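Local coordinates for alpha,alpha-trehalose-phosphate synthase (UDP-forming) (Burkholderia vietnamiensis, PDB 5TVG), which belongs to glycosyltransferase family 20 and adopts the two-domain GT-B fold, modelled here with bound UDP and a magnesium ion, at residues D260-R265 with F359-V364; L104-R109 with V314-R319; A202-I207 with V228-Y233; N17-G22 with V70-L75; G279-F284 with Q318-T323. All blocks are in the same frame, centred on the assembly; numbering follows the deposited sequence.

Contact 1 (D260-R265 with F359-V364); sequences DALGGR and FRMSQV. With MG (magnesium ion), chain O.
Met361 brings its sulfur against a methyl of Leu262, with SD 4.2 Å from Leu262 CD1 and the two side chains meeting at a slant. Met361 is extended from the backbone as far as the sulfur (chi1 -172°, chi2 -168°) and bends only at its last torsion, and this full reach is what carries SD across to the end of helix 253-262. Beside this loose apolar touch the link is made by solvent: one water donates to Arg265 O at 2.9 Å and, weakly, to Gln363 OE1 at 3.3 Å. The amide oxygen has its firmer partner in Leu267 N, while the guanidinium of Arg265 turns away to Gly299 O and Asp339 O. The same segment 359-364 holds the magnesium ion through backbone carbonyls, Arg360 O at 2.1 Å and Ser362 O at 2.3 Å, joined by a water and by Gln385 OE1. On the other segment a type I' turn from Leu262 to Arg265, with both glycines at positive phi, ends the helix. Two helix-to-strand turns thus lie side by side, feeding neighbouring parallel strands 266-271 and 364-367, as expected of a Rossmann-like domain of the GT-B fold.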
# COMPACT_ATOMS: atom_id res chain seq x y z
N ASP A 260 -12.40 -33.30 -17.17
CA ASP A 260 -13.43 -32.87 -18.12
C ASP A 260 -13.31 -31.39 -18.46
O ASP A 260 -13.51 -31.00 -19.61
CB ASP A 260 -14.83 -33.18 -17.57
CG ASP A 260 -15.15 -34.65 -17.59
OD1 ASP A 260 -14.42 -35.41 -18.26
OD2 ASP A 260 -16.13 -35.07 -16.93
N ALA A 261 -12.96 -30.55 -17.48
CA ALA A 261 -12.84 -29.12 -17.76
C ALA A 261 -11.65 -28.83 -18.66
O ALA A 261 -11.69 -27.91 -19.48
CB ALA A 261 -12.69 -28.35 -16.45
N LEU A 262 -10.55 -29.57 -18.50
CA LEU A 262 -9.39 -29.34 -19.36
C LEU A 262 -9.71 -29.67 -20.81
O LEU A 262 -9.28 -28.96 -21.73
CB LEU A 262 -8.19 -30.17 -18.88
CG LEU A 262 -7.54 -29.68 -17.59
CD1 LEU A 262 -6.59 -30.75 -17.08
CD2 LEU A 262 -6.83 -28.35 -17.81
N GLY A 263 -10.43 -30.77 -21.04
CA GLY A 263 -10.84 -31.20 -22.36
C GLY A 263 -9.72 -31.23 -23.38
O GLY A 263 -9.87 -30.69 -24.48
N GLY A 264 -8.61 -31.89 -23.05
CA GLY A 264 -7.51 -32.01 -23.98
C GLY A 264 -6.41 -30.97 -23.81
O GLY A 264 -5.30 -31.19 -24.31
N ARG A 265 -6.69 -29.86 -23.14
CA ARG A 265 -5.63 -28.90 -22.83
C ARG A 265 -4.56 -29.54 -21.95
O ARG A 265 -4.85 -30.41 -21.13
CB ARG A 265 -6.20 -27.68 -22.14
CG ARG A 265 -7.09 -26.85 -23.05
CD ARG A 265 -7.93 -25.89 -22.26
NE ARG A 265 -8.71 -25.03 -23.14
CZ ARG A 265 -9.80 -24.36 -22.76
NH1 ARG A 265 -10.23 -24.47 -21.50
NH2 ARG A 265 -10.44 -23.59 -23.62
N PHE A 359 -1.32 -34.72 -9.92
CA PHE A 359 0.05 -34.77 -10.43
C PHE A 359 0.17 -35.72 -11.61
O PHE A 359 0.77 -35.38 -12.64
CB PHE A 359 1.02 -35.20 -9.32
CG PHE A 359 1.17 -34.20 -8.20
CD1 PHE A 359 0.90 -32.86 -8.41
CD2 PHE A 359 1.52 -34.64 -6.91
CE1 PHE A 359 1.03 -31.94 -7.38
CE2 PHE A 359 1.65 -33.74 -5.88
CZ PHE A 359 1.41 -32.38 -6.10
N ARG A 360 -0.40 -36.93 -11.48
CA ARG A 360 -0.32 -37.91 -12.57
C ARG A 360 -0.98 -37.39 -13.85
O ARG A 360 -0.46 -37.60 -14.95
CB ARG A 360 -0.99 -39.20 -12.13
CG ARG A 360 -0.85 -40.38 -13.05
CD ARG A 360 -1.38 -41.62 -12.30
NE ARG A 360 -1.15 -42.86 -13.02
CZ ARG A 360 -0.12 -43.68 -12.81
NH1 ARG A 360 0.79 -43.37 -11.88
NH2 ARG A 360 -0.02 -44.79 -13.52
N MET A 361 -2.15 -36.76 -13.72
CA MET A 361 -2.87 -36.27 -14.89
C MET A 361 -2.08 -35.19 -15.61
O MET A 361 -2.17 -35.09 -16.84
CB MET A 361 -4.26 -35.74 -14.49
CG MET A 361 -5.18 -35.36 -15.68
SD MET A 361 -6.65 -34.44 -15.08
CE MET A 361 -6.69 -35.09 -13.42
N SER A 362 -1.29 -34.40 -14.88
CA SER A 362 -0.61 -33.25 -15.45
C SER A 362 0.56 -33.64 -16.34
O SER A 362 1.10 -34.75 -16.27
CB SER A 362 -0.07 -32.34 -14.35
OG SER A 362 0.92 -33.03 -13.61
N GLN A 363 0.96 -32.68 -17.18
CA GLN A 363 2.16 -32.80 -18.01
C GLN A 363 3.37 -32.17 -17.35
O GLN A 363 4.50 -32.57 -17.65
CB GLN A 363 1.93 -32.12 -19.39
CG GLN A 363 1.02 -32.93 -20.32
CD GLN A 363 -0.43 -33.14 -19.78
OE1 GLN A 363 -1.14 -32.18 -19.47
NE2 GLN A 363 -0.82 -34.38 -19.63
N VAL A 364 3.18 -31.21 -16.45
CA VAL A 364 4.30 -30.48 -15.84
C VAL A 364 4.04 -30.31 -14.36
O VAL A 364 2.95 -29.91 -13.95
CB VAL A 364 4.48 -29.09 -16.49
CG1 VAL A 364 5.63 -28.35 -15.83
CG2 VAL A 364 4.67 -29.19 -18.00
MG MG O . 1.37 -36.94 -15.71
O HOH W 1 -4.43 -32.79 -19.58
O HOH W 2 1.96 -37.23 -18.18

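Contact 2 (L104-R109 with V314-R319)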
# COMPACT_ATOMS: atom_id res chain seq x y z
N LEU A 104 12.30 -9.65 5.59
CA LEU A 104 11.02 -9.89 6.27
C LEU A 104 11.16 -10.17 7.74
O LEU A 104 10.14 -10.30 8.43
CB LEU A 104 10.29 -11.06 5.61
CG LEU A 104 10.00 -10.89 4.13
CD1 LEU A 104 9.32 -12.15 3.56
CD2 LEU A 104 9.12 -9.65 3.94
N ALA A 105 12.39 -10.25 8.26
CA ALA A 105 12.63 -10.67 9.65
C ALA A 105 12.30 -9.55 10.63
O ALA A 105 12.59 -8.38 10.38
CB ALA A 105 14.08 -11.11 9.83
N ARG A 106 11.68 -9.92 11.76
CA ARG A 106 11.34 -8.97 12.82
C ARG A 106 11.68 -9.58 14.17
O ARG A 106 10.99 -10.49 14.62
CB ARG A 106 9.85 -8.58 12.80
CG ARG A 106 9.21 -8.45 11.44
CD ARG A 106 9.48 -7.10 10.80
NE ARG A 106 8.73 -7.00 9.55
CZ ARG A 106 9.28 -7.01 8.34
NH1 ARG A 106 10.60 -7.08 8.21
NH2 ARG A 106 8.52 -6.94 7.27
N PHE A 107 12.75 -9.10 14.80
CA PHE A 107 13.09 -9.55 16.14
C PHE A 107 12.40 -8.70 17.21
O PHE A 107 12.32 -7.48 17.10
CB PHE A 107 14.59 -9.53 16.37
CG PHE A 107 15.00 -9.97 17.75
CD1 PHE A 107 14.94 -11.30 18.10
CD2 PHE A 107 15.44 -9.06 18.68
CE1 PHE A 107 15.30 -11.72 19.36
CE2 PHE A 107 15.82 -9.48 19.93
CZ PHE A 107 15.76 -10.82 20.27
N ASP A 108 11.93 -9.37 18.27
CA ASP A 108 11.42 -8.69 19.45
C ASP A 108 11.84 -9.46 20.70
O ASP A 108 11.59 -10.66 20.81
CB ASP A 108 9.90 -8.55 19.42
CG ASP A 108 9.37 -7.83 20.65
OD1 ASP A 108 9.12 -8.47 21.70
OD2 ASP A 108 9.26 -6.59 20.58
N ARG A 109 12.42 -8.74 21.68
CA ARG A 109 13.00 -9.39 22.85
C ARG A 109 11.98 -10.18 23.65
O ARG A 109 12.30 -11.28 24.13
CB ARG A 109 13.66 -8.36 23.76
CG ARG A 109 15.00 -8.01 23.29
CD ARG A 109 15.72 -7.06 24.18
NE ARG A 109 17.08 -6.93 23.67
CZ ARG A 109 17.98 -6.07 24.12
NH1 ARG A 109 17.69 -5.30 25.17
NH2 ARG A 109 19.18 -6.04 23.56
N VAL A 314 0.09 -13.93 10.77
CA VAL A 314 1.38 -13.28 10.60
C VAL A 314 1.26 -12.29 9.43
O VAL A 314 0.79 -12.66 8.34
CB VAL A 314 2.48 -14.32 10.35
CG1 VAL A 314 3.82 -13.65 10.18
CG2 VAL A 314 2.51 -15.39 11.52
N GLN A 315 1.63 -11.03 9.66
CA GLN A 315 1.40 -9.99 8.65
C GLN A 315 2.13 -10.26 7.33
O GLN A 315 1.61 -9.95 6.25
CB GLN A 315 1.81 -8.62 9.18
N THR A 316 3.36 -10.81 7.40
CA THR A 316 4.08 -11.04 6.15
C THR A 316 3.31 -11.99 5.26
O THR A 316 3.34 -11.86 4.03
CB THR A 316 5.48 -11.62 6.39
OG1 THR A 316 5.41 -12.63 7.42
CG2 THR A 316 6.44 -10.53 6.82
N TYR A 317 2.59 -12.93 5.86
CA TYR A 317 1.81 -13.86 5.06
C TYR A 317 0.59 -13.19 4.46
O TYR A 317 0.15 -13.60 3.38
CB TYR A 317 1.39 -15.05 5.92
CG TYR A 317 2.55 -15.99 6.11
CD1 TYR A 317 3.51 -15.73 7.08
CD2 TYR A 317 2.73 -17.07 5.28
CE1 TYR A 317 4.59 -16.56 7.22
CE2 TYR A 317 3.82 -17.93 5.43
CZ TYR A 317 4.74 -17.66 6.39
OH TYR A 317 5.81 -18.52 6.56
N GLN A 318 0.04 -12.17 5.12
CA GLN A 318 -1.11 -11.47 4.57
C GLN A 318 -0.72 -10.67 3.35
O GLN A 318 -1.47 -10.61 2.37
CB GLN A 318 -1.75 -10.58 5.65
CG GLN A 318 -2.30 -11.38 6.83
CD GLN A 318 -2.73 -10.51 8.03
OE1 GLN A 318 -2.86 -9.29 7.92
NE2 GLN A 318 -2.92 -11.14 9.18
N ARG A 319 0.46 -10.03 3.39
CA ARG A 319 0.93 -9.23 2.26
C ARG A 319 1.24 -10.09 1.04
O ARG A 319 0.83 -9.75 -0.08
CB ARG A 319 2.16 -8.40 2.67
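Leu104 and Thr316 bring the backbones nearest, 7.0 Å between their CA atoms, where an irregular loop runs past the first turn of helix 315-335. A single methyl, Thr316 CG2, does all the touching from the helix side. It lies 4.0 Å from Leu104 CD2 and equally close to Leu104 O. Arg106 and Thr316 approach each other from opposite directions, Arg106 NH2 4.2 Å from Thr316 CG2, which lies oblique to the guanidinium. The threonine torsion (chi1 42°) sets OG1 between the backbone N and carbonyl carbon, which turns CG2 to the loop. Arg106 is folded back by its second torsion (chi2 -82°), and Leu104 O lies over one guanidinium face, offset toward its rim. Its NH1 donates to Ala105 O at 3.2 Å from well above the carbonyl plane, and has a stronger partner in Asp103 O. Tyr276 packs on both Leu104 and Thr316, and Pro96 of helix 79-98 backs the leucine. The loop belongs to the N-terminal domain and the helix to the C-terminal one. With the guanidinium held within its own loop and only van der Waals contact reaching the helix, the chemistry is consistent with an interface that tolerates some relative movement of the domains.

Contact 3 (A202-I207 with V228-Y233)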
# COMPACT_ATOMS: atom_id res chain seq x y z
N ALA A 202 26.74 -25.07 6.51
CA ALA A 202 26.49 -23.72 7.03
C ALA A 202 26.64 -23.71 8.55
O ALA A 202 27.27 -22.81 9.12
CB ALA A 202 25.09 -23.24 6.63
N PHE A 203 26.10 -24.74 9.21
CA PHE A 203 26.24 -24.85 10.66
C PHE A 203 27.70 -24.99 11.07
O PHE A 203 28.18 -24.28 11.97
CB PHE A 203 25.45 -26.05 11.14
CG PHE A 203 25.43 -26.20 12.62
CD1 PHE A 203 24.63 -25.38 13.41
CD2 PHE A 203 26.19 -27.20 13.25
CE1 PHE A 203 24.57 -25.54 14.81
CE2 PHE A 203 26.14 -27.35 14.65
CZ PHE A 203 25.34 -26.53 15.42
N SER A 204 28.45 -25.87 10.39
CA SER A 204 29.86 -26.05 10.71
C SER A 204 30.63 -24.78 10.42
O SER A 204 31.54 -24.41 11.19
CB SER A 204 30.46 -27.21 9.91
OG SER A 204 29.74 -28.39 10.17
N ASP A 205 30.29 -24.10 9.30
CA ASP A 205 30.97 -22.85 8.95
C ASP A 205 30.84 -21.83 10.07
O ASP A 205 31.82 -21.17 10.44
CB ASP A 205 30.39 -22.27 7.63
CG ASP A 205 30.98 -22.93 6.37
OD1 ASP A 205 31.99 -23.66 6.47
OD2 ASP A 205 30.43 -22.72 5.27
N TYR A 206 29.65 -21.71 10.65
CA TYR A 206 29.46 -20.78 11.76
C TYR A 206 30.41 -21.12 12.91
O TYR A 206 31.10 -20.25 13.44
CB TYR A 206 27.99 -20.80 12.22
CG TYR A 206 27.69 -19.80 13.32
CD1 TYR A 206 27.97 -20.09 14.66
CD2 TYR A 206 27.12 -18.56 13.02
CE1 TYR A 206 27.69 -19.16 15.66
CE2 TYR A 206 26.83 -17.64 14.00
CZ TYR A 206 27.12 -17.94 15.32
OH TYR A 206 26.83 -16.99 16.29
N ILE A 207 30.44 -22.38 13.31
CA ILE A 207 31.25 -22.78 14.45
C ILE A 207 32.74 -22.64 14.15
O ILE A 207 33.51 -22.13 14.97
CB ILE A 207 30.85 -24.20 14.88
CG1 ILE A 207 29.53 -24.08 15.68
CG2 ILE A 207 31.98 -24.89 15.65
CD1 ILE A 207 28.85 -25.36 16.00
N VAL A 228 29.32 -33.19 19.10
CA VAL A 228 28.08 -33.23 18.36
C VAL A 228 28.32 -33.92 17.02
O VAL A 228 29.22 -33.53 16.27
CB VAL A 228 27.53 -31.80 18.11
CG1 VAL A 228 26.19 -31.84 17.38
CG2 VAL A 228 27.45 -31.02 19.42
N LYS A 229 27.50 -34.90 16.71
CA LYS A 229 27.48 -35.44 15.36
C LYS A 229 26.67 -34.51 14.46
O LYS A 229 25.50 -34.22 14.75
CB LYS A 229 26.91 -36.86 15.36
CG LYS A 229 26.91 -37.51 13.97
CD LYS A 229 26.18 -38.86 13.98
CE LYS A 229 26.34 -39.62 12.65
NZ LYS A 229 27.70 -40.12 12.40
N VAL A 230 27.29 -34.02 13.39
CA VAL A 230 26.65 -33.14 12.42
C VAL A 230 26.53 -33.92 11.12
O VAL A 230 27.53 -34.33 10.54
CB VAL A 230 27.45 -31.84 12.24
CG1 VAL A 230 26.87 -30.97 11.12
CG2 VAL A 230 27.43 -31.05 13.56
N ALA A 231 25.30 -34.11 10.64
CA ALA A 231 25.11 -35.00 9.51
C ALA A 231 23.87 -34.56 8.74
O ALA A 231 23.06 -33.78 9.25
CB ALA A 231 24.99 -36.47 9.96
N ALA A 232 23.74 -35.06 7.51
CA ALA A 232 22.59 -34.79 6.67
C ALA A 232 21.75 -36.06 6.52
O ALA A 232 22.27 -37.14 6.26
CB ALA A 232 23.01 -34.26 5.29
N TYR A 233 20.44 -35.90 6.63
CA TYR A 233 19.47 -36.98 6.44
C TYR A 233 18.35 -36.43 5.57
O TYR A 233 17.30 -36.04 6.10
CB TYR A 233 18.88 -37.46 7.78
CG TYR A 233 19.87 -37.70 8.89
CD1 TYR A 233 20.43 -36.64 9.59
CD2 TYR A 233 20.17 -39.00 9.32
CE1 TYR A 233 21.33 -36.85 10.61
CE2 TYR A 233 21.03 -39.22 10.37
CZ TYR A 233 21.61 -38.16 11.02
OH TYR A 233 22.48 -38.36 12.06
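Val230 offers both of its methyls to helix 197-209, one to each of two consecutive residues. CG2 meets the ring of Phe203 obliquely, 4.1 Å from both Phe203 CD2 and Phe203 CE2. The other branch, CG1, lies 4.0 Å from Ser204 OG. This division follows from the valine torsion: at chi1 174° CG1 is anti to the backbone N and CG2 takes the place beside it, so each methyl faces a different partner. Ser204 OG is not left as a bare polar atom against a hydrocarbon, because it is hydrogen-bonded to Lys200 O one turn earlier in its own helix. Phe203, with its ring anti to the backbone N (chi1 -176°), is lodged among other aromatic groups: Phe167 meets it edge-to-face, and Phe194 is inclined to it at about 40°, while Met186 of helix 179-186 adds a further side. Leu221, on the antiparallel strand 220-223, touches Ser204, Ile207 and Val230. Farther out, Asp205 forms a salt bridge to Arg209 of the third subunit, so the helix also faces the assembly. Within the N-terminal domain, helix 197-209 packs on the mixed sheet near its 213-216 edge, where strand 226-232 runs between parallel strand 191-194 and antiparallel strand 220-223.

Contact 4 (N17-G22 with V70-L75)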
# COMPACT_ATOMS: atom_id res chain seq x y z
N ASN A 17 6.35 -29.64 17.14
CA ASN A 17 5.45 -28.55 17.48
C ASN A 17 4.00 -29.00 17.49
O ASN A 17 3.26 -28.69 18.42
CB ASN A 17 5.61 -27.36 16.54
CG ASN A 17 4.80 -26.14 17.04
OD1 ASN A 17 4.88 -25.77 18.22
ND2 ASN A 17 4.00 -25.54 16.15
N ARG A 18 3.55 -29.70 16.45
CA ARG A 18 2.17 -30.19 16.34
C ARG A 18 2.17 -31.71 16.37
O ARG A 18 2.89 -32.33 15.58
CB ARG A 18 1.54 -29.67 15.04
CG ARG A 18 1.35 -28.12 14.97
CD ARG A 18 0.75 -27.66 13.65
NE ARG A 18 0.52 -26.21 13.58
CZ ARG A 18 -0.57 -25.62 14.04
NH1 ARG A 18 -1.53 -26.36 14.60
NH2 ARG A 18 -0.72 -24.30 13.96
N VAL A 19 1.36 -32.31 17.24
CA VAL A 19 1.23 -33.76 17.34
C VAL A 19 -0.01 -34.17 16.57
O VAL A 19 -1.11 -33.69 16.86
CB VAL A 19 1.17 -34.21 18.80
CG1 VAL A 19 0.92 -35.73 18.88
CG2 VAL A 19 2.46 -33.84 19.53
N ALA A 20 0.16 -35.07 15.60
CA ALA A 20 -0.98 -35.52 14.79
C ALA A 20 -2.05 -36.19 15.65
O ALA A 20 -1.76 -36.88 16.63
CB ALA A 20 -0.51 -36.48 13.69
N ALA A 21 -3.31 -36.00 15.26
CA ALA A 21 -4.44 -36.59 15.96
C ALA A 21 -5.53 -36.92 14.96
O ALA A 21 -5.71 -36.21 13.96
CB ALA A 21 -4.97 -35.66 17.06
N GLY A 22 -6.25 -38.01 15.23
CA GLY A 22 -7.42 -38.36 14.42
C GLY A 22 -7.04 -38.73 13.00
O GLY A 22 -6.17 -39.58 12.76
N VAL A 70 1.46 -46.97 20.84
CA VAL A 70 2.01 -45.63 20.83
C VAL A 70 1.26 -44.73 21.80
O VAL A 70 0.03 -44.80 21.92
CB VAL A 70 1.94 -45.07 19.40
CG1 VAL A 70 2.54 -43.67 19.32
CG2 VAL A 70 2.65 -46.04 18.48
N THR A 71 2.01 -43.89 22.51
CA THR A 71 1.44 -42.90 23.41
C THR A 71 1.58 -41.49 22.83
O THR A 71 2.63 -41.13 22.28
CB THR A 71 2.11 -42.99 24.77
OG1 THR A 71 1.92 -44.30 25.30
CG2 THR A 71 1.52 -41.98 25.73
N TYR A 72 0.51 -40.70 22.93
CA TYR A 72 0.51 -39.30 22.52
C TYR A 72 0.34 -38.45 23.78
O TYR A 72 -0.68 -38.55 24.45
CB TYR A 72 -0.61 -39.02 21.51
CG TYR A 72 -0.55 -39.85 20.24
CD1 TYR A 72 -1.06 -41.14 20.20
CD2 TYR A 72 -0.00 -39.33 19.08
CE1 TYR A 72 -1.02 -41.89 19.03
CE2 TYR A 72 0.05 -40.07 17.91
CZ TYR A 72 -0.46 -41.35 17.88
OH TYR A 72 -0.39 -42.08 16.71
N ALA A 73 1.34 -37.62 24.09
CA ALA A 73 1.30 -36.79 25.29
C ALA A 73 1.30 -35.34 24.84
O ALA A 73 2.32 -34.86 24.33
CB ALA A 73 2.47 -37.11 26.22
N THR A 74 0.16 -34.64 24.99
CA THR A 74 0.01 -33.29 24.44
C THR A 74 -0.39 -32.25 25.47
O THR A 74 -0.99 -32.55 26.52
CB THR A 74 -1.00 -33.24 23.27
OG1 THR A 74 -2.28 -33.66 23.73
CG2 THR A 74 -0.55 -34.14 22.11
N LEU A 75 -0.11 -31.00 25.12
CA LEU A 75 -0.33 -29.84 25.97
C LEU A 75 -0.86 -28.71 25.11
O LEU A 75 -0.49 -28.58 23.94
CB LEU A 75 0.98 -29.38 26.64
CG LEU A 75 1.54 -30.21 27.77
CD1 LEU A 75 3.01 -29.91 27.89
CD2 LEU A 75 0.78 -29.90 29.10
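Val19 points into the notch between Tyr72 and Thr74, two alternate residues whose side chains rise from the same face of strand 70-77. The tyrosine presents its edge: Val19 CG1 sits in the ring plane, 3.7 Å from Tyr72 CD2, and neither face of the ring is used for this touch. Thr74 comes from the other flank with its methyl, CG2 lying 3.7 Å from Val19 CB and 3.9 Å from Val19 CG1, so that CG1 is shared between Tyr72 and Thr74. In both pairs the side chains meet at an angle, without running alongside one another. Which branch of Thr74 makes the contact is settled by chi1, 60°: OG1 takes the crowded position between the backbone N and carbonyl carbon, and CG2 is presented to the valine. Ala20 O lies 3.9 Å from Tyr72 CD2 in an oblique approach to the same ring. All this belongs to the N-terminal Rossmann-like domain of the GT-B fold, in which the chain leaves strand 12-16 through a loop that passes over the sheet before entering helix 31-43; the side chain of Ala20 is about 13 Å from the bound UDP. Trp47, on strand 46-48, touches Val19, Ala20 and Tyr72 and is a neighbour common to all three. Arg65 adds a charge on the tyrosine side, making a cation-pi contact with the ring and a weak hydrogen bond from NH2 to Ala20 O. At the valine, a backbone hydrogen bond pairs Val19 with Trp50, tying the loop to strand 50-51 at this point.

Contact 5 (G279-F284 with Q318-T323); sequences GLVERF and QRIRET
Val281 stands across from Ile320 and Thr323 where two helices, 280-293 and 315-335, pack side by side. Each belongs to a beta-alpha-beta crossover of the C-terminal Rossmann-like domain: strands 266-271, 301-306 and 343-346 are neighbours in its parallel sheet, and these helices connect them in turn. The whole contact passes through one valine branch. With chi1 at 175°, CG1 is anti to the backbone N, and CG2, held beside that nitrogen, is the methyl that meets the other helix. Its nearer partner is Ile320 CD1, 3.8 Å from Val281 CG2. The isoleucine reaches it by a two-step path: CG1 starts anti to the backbone N (chi1 -176°), then the second torsion, 57°, bends the chain and swings CD1 to the valine, so that the two side chains slide past each other in opposite directions. Thr323, one turn later, crosses the valine at about a right angle and joins the apolar patch through its methyl, with Thr323 CG2 4.0 Å from Val281 CG2. Deeper between the helices, Leu280 and Phe284 both pack on Leu324. Glu322 instead meets Arg326 of the second subunit. Helix 280-293 begins at Gly279, the N-cap with positive phi, whose O accepts from Arg283 N at 2.9 Å. The side chain of Arg283 forms a salt bridge to Asp272, and Leu280 CD2 lies over one guanidinium face, 3.4 Å above its plane and offset toward the rim.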
# COMPACT_ATOMS: atom_id res chain seq x y z
N GLY A 279 7.74 -18.83 -3.79
CA GLY A 279 7.92 -18.14 -5.07
C GLY A 279 6.69 -18.09 -5.96
O GLY A 279 6.82 -18.10 -7.18
N LEU A 280 5.50 -17.94 -5.38
CA LEU A 280 4.29 -18.04 -6.20
C LEU A 280 4.14 -16.85 -7.17
O LEU A 280 3.64 -17.02 -8.28
CB LEU A 280 3.07 -18.18 -5.28
CG LEU A 280 3.18 -19.42 -4.34
CD1 LEU A 280 1.94 -19.58 -3.40
CD2 LEU A 280 3.42 -20.70 -5.10
N VAL A 281 4.55 -15.65 -6.77
CA VAL A 281 4.41 -14.49 -7.67
C VAL A 281 5.32 -14.66 -8.88
O VAL A 281 4.89 -14.53 -10.04
CB VAL A 281 4.70 -13.17 -6.93
CG1 VAL A 281 4.67 -11.93 -7.90
CG2 VAL A 281 3.75 -12.98 -5.78
N GLU A 282 6.60 -14.96 -8.63
CA GLU A 282 7.53 -15.22 -9.73
C GLU A 282 7.01 -16.33 -10.61
O GLU A 282 7.06 -16.24 -11.86
CB GLU A 282 8.91 -15.59 -9.17
CG GLU A 282 9.61 -14.43 -8.44
CD GLU A 282 9.14 -14.24 -7.02
OE1 GLU A 282 9.66 -13.31 -6.37
OE2 GLU A 282 8.28 -15.01 -6.54
N ARG A 283 6.42 -17.34 -9.99
CA ARG A 283 5.87 -18.46 -10.72
C ARG A 283 4.73 -18.02 -11.64
O ARG A 283 4.72 -18.34 -12.83
CB ARG A 283 5.41 -19.52 -9.73
CG ARG A 283 5.05 -20.82 -10.38
CD ARG A 283 4.55 -21.84 -9.36
NE ARG A 283 5.51 -22.07 -8.28
CZ ARG A 283 5.22 -22.82 -7.24
NH1 ARG A 283 6.13 -22.99 -6.27
NH2 ARG A 283 4.01 -23.40 -7.16
N PHE A 284 3.78 -17.24 -11.10
CA PHE A 284 2.67 -16.76 -11.92
C PHE A 284 3.18 -15.87 -13.06
O PHE A 284 2.76 -16.01 -14.21
CB PHE A 284 1.67 -15.95 -11.07
CG PHE A 284 0.75 -16.79 -10.23
CD1 PHE A 284 1.11 -18.08 -9.82
CD2 PHE A 284 -0.48 -16.28 -9.81
CE1 PHE A 284 0.27 -18.85 -9.03
CE2 PHE A 284 -1.33 -17.04 -9.02
CZ PHE A 284 -0.97 -18.32 -8.62
N GLN A 318 0.04 -12.17 5.12
CA GLN A 318 -1.11 -11.47 4.57
C GLN A 318 -0.72 -10.67 3.35
O GLN A 318 -1.47 -10.61 2.37
CB GLN A 318 -1.75 -10.58 5.65
CG GLN A 318 -2.30 -11.38 6.83
CD GLN A 318 -2.73 -10.51 8.03
OE1 GLN A 318 -2.86 -9.29 7.92
NE2 GLN A 318 -2.92 -11.14 9.18
N ARG A 319 0.46 -10.03 3.39
CA ARG A 319 0.93 -9.23 2.26
C ARG A 319 1.24 -10.09 1.04
O ARG A 319 0.83 -9.75 -0.08
CB ARG A 319 2.16 -8.40 2.67
N ILE A 320 1.94 -11.23 1.21
CA ILE A 320 2.28 -12.03 0.02
C ILE A 320 1.01 -12.57 -0.62
O ILE A 320 0.88 -12.61 -1.85
CB ILE A 320 3.27 -13.17 0.35
CG1 ILE A 320 3.68 -13.94 -0.91
CG2 ILE A 320 2.66 -14.23 1.25
CD1 ILE A 320 4.32 -13.08 -2.05
N ARG A 321 0.01 -12.91 0.21
CA ARG A 321 -1.27 -13.37 -0.33
C ARG A 321 -1.95 -12.28 -1.14
O ARG A 321 -2.47 -12.54 -2.23
CB ARG A 321 -2.18 -13.81 0.82
CG ARG A 321 -3.57 -14.21 0.38
CD ARG A 321 -4.32 -14.87 1.53
NE ARG A 321 -5.64 -15.27 1.09
CZ ARG A 321 -6.55 -15.85 1.85
NH1 ARG A 321 -6.31 -16.13 3.14
NH2 ARG A 321 -7.73 -16.16 1.33
N GLU A 322 -1.98 -11.05 -0.61
CA GLU A 322 -2.59 -9.95 -1.35
C GLU A 322 -1.89 -9.72 -2.67
O GLU A 322 -2.54 -9.53 -3.71
CB GLU A 322 -2.57 -8.66 -0.52
CG GLU A 322 -3.37 -8.71 0.76
CD GLU A 322 -3.18 -7.48 1.63
OE1 GLU A 322 -2.67 -6.45 1.13
OE2 GLU A 322 -3.54 -7.54 2.83
N THR A 323 -0.55 -9.74 -2.67
CA THR A 323 0.19 -9.54 -3.92
C THR A 323 -0.14 -10.63 -4.93
O THR A 323 -0.34 -10.33 -6.11
CB THR A 323 1.69 -9.52 -3.64
OG1 THR A 323 1.98 -8.48 -2.70
CG2 THR A 323 2.47 -9.25 -4.91

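In the fold
Contact 3 is the buried member of the set, contacts 1 and 4 are partly buried, and contacts 2 and 5 lie at the surface. Contacts 3 and 4 attach a helix and a loop to the same mixed sheet of the N-terminal domain, their centres about 29 Å apart, and both rely on an aromatic ring against a valine. Contacts 2 and 5 share Gln318 and Arg319 on helix 315-335: one side of that helix meets the N-terminal domain, another its companion helix, through methyls joined in contact 2 by a guanidinium. Contact 1 lies in the same C-terminal domain as contact 5, which is nested in its chain loop; a water bridges its two segments, and a magnesium ion is bound at one of them.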